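Local coordinates for alpha-ketoglutarate-dependent non-heme iron oxygenase EasH (Aspergillus japonicus, PDB 5M0T), which probably uses iron(II), 2-oxoglutarate and molecular oxygen to carry out an oxidative step in the biosynthesis of the ergot alkaloid cycloclavine, at residues Leu28-Gly32 with Leu203-Thr208. Sequence-based numbering, arbitrary orientation.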
# COMPACT_ATOMS: atom_id res chain seq x y z
N LEU A 28 19.32 8.63 14.91
CA LEU A 28 18.61 8.49 13.64
C LEU A 28 17.93 9.80 13.21
O LEU A 28 18.02 10.18 12.05
CB LEU A 28 17.58 7.36 13.73
CG LEU A 28 16.92 6.92 12.43
CD1 LEU A 28 17.94 6.29 11.50
CD2 LEU A 28 15.77 5.96 12.68
N GLN A 29 17.27 10.49 14.13
CA GLN A 29 16.70 11.82 13.86
C GLN A 29 17.74 12.87 13.48
O GLN A 29 17.53 13.67 12.57
CB GLN A 29 15.97 12.36 15.09
CG GLN A 29 14.68 11.68 15.41
CD GLN A 29 14.00 12.31 16.62
OE1 GLN A 29 14.61 12.47 17.68
NE2 GLN A 29 12.73 12.66 16.48
N GLU A 30 18.84 12.89 14.23
CA GLU A 30 19.89 13.88 14.02
C GLU A 30 20.71 13.61 12.74
O GLU A 30 21.05 14.56 12.03
CB GLU A 30 20.80 13.95 15.25
CG GLU A 30 20.06 14.49 16.47
CD GLU A 30 20.80 14.33 17.80
OE1 GLU A 30 21.85 13.66 17.86
OE2 GLU A 30 20.30 14.87 18.81
N ASP A 31 21.04 12.35 12.48
CA ASP A 31 22.00 11.96 11.43
C ASP A 31 21.38 11.22 10.23
O ASP A 31 22.00 11.17 9.17
CB ASP A 31 23.10 11.07 12.02
CG ASP A 31 24.03 11.82 12.99
OD1 ASP A 31 23.78 12.99 13.35
OD2 ASP A 31 25.03 11.21 13.42
N GLY A 32 20.19 10.65 10.40
CA GLY A 32 19.54 9.86 9.36
C GLY A 32 20.06 8.45 9.20
O GLY A 32 19.53 7.68 8.39
N LEU A 203 21.56 1.26 10.23
CA LEU A 203 20.15 1.64 10.27
C LEU A 203 19.97 3.01 9.62
O LEU A 203 20.60 3.97 10.07
CB LEU A 203 19.67 1.72 11.72
CG LEU A 203 18.18 1.99 11.90
CD1 LEU A 203 17.37 0.76 11.50
CD2 LEU A 203 17.85 2.43 13.31
N PHE A 204 19.13 3.12 8.58
CA PHE A 204 18.86 4.41 7.94
C PHE A 204 17.41 4.54 7.47
O PHE A 204 16.76 3.55 7.15
CB PHE A 204 19.85 4.69 6.80
CG PHE A 204 19.96 3.59 5.78
CD1 PHE A 204 19.13 3.57 4.66
CD2 PHE A 204 20.91 2.59 5.91
CE1 PHE A 204 19.23 2.56 3.71
CE2 PHE A 204 21.03 1.57 4.95
CZ PHE A 204 20.19 1.57 3.86
N THR A 205 16.91 5.77 7.46
CA THR A 205 15.58 6.05 6.95
C THR A 205 15.60 6.06 5.43
O THR A 205 16.66 6.12 4.82
CB THR A 205 15.05 7.42 7.38
OG1 THR A 205 15.76 8.46 6.69
CG2 THR A 205 15.14 7.60 8.95
N GLY A 206 14.41 6.08 4.83
CA GLY A 206 14.27 6.18 3.39
C GLY A 206 14.65 7.53 2.81
O GLY A 206 14.57 7.71 1.61
N LYS A 207 15.05 8.48 3.67
CA LYS A 207 15.44 9.81 3.26
C LYS A 207 16.93 10.02 3.22
O LYS A 207 17.37 11.07 2.81
CB LYS A 207 14.79 10.83 4.19
CG LYS A 207 13.29 10.79 4.11
CD LYS A 207 12.64 11.73 5.09
CE LYS A 207 12.21 13.01 4.48
NZ LYS A 207 11.30 13.73 5.41
N THR A 208 17.71 9.02 3.62
CA THR A 208 19.14 9.14 3.72
C THR A 208 19.82 8.52 2.50
O THR A 208 19.53 7.37 2.13
CB THR A 208 19.62 8.45 5.00
OG1 THR A 208 18.98 9.06 6.15
CG2 THR A 208 21.13 8.53 5.16
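One carbonyl oxygen, G32 O, takes both hydrogen bonds that cross between the segments, and a CA-H...O contact as well: a short bond from T208 OG1 (2.7 Å), a weak one from T205 N (3.4 Å), and the contact from F204 CA (3.4 Å). The setting is the cupin-type double-stranded beta-helix of the PhyH family, at the point where helix 21-31 ends and the chain turns into strand 33-37, an antiparallel neighbour of strand 201-205. G32 N still closes the last helical turn on L28 O (2.8 Å), but G32 itself has positive phi, and a beta carbon at this position would clash with T208 OG1, so the missing side chain is what lets the threonine hydroxyl in so close. L28 supplies the apolar part, with CD2 4.1 Å from L203 CD2 and CG 4.0 Å from T205 CG2; L153 of strand 152-158 packs against both leucines. The F204 side chain leads away from 28-32; its nearest atoms lie about 5 Å from the iron and from the bound 2-oxoglutarate, and its ring meets that of the iron ligand H210. The contact joins the end of helix 21-31 to the end of strand 201-205 and the turn after it, shortly before H210. Past the strand, the chain reverses through a type I turn from T205 to T208, overlapped by an ST turn in which T205 OG1 accepts from K207 N at 3.1 Å.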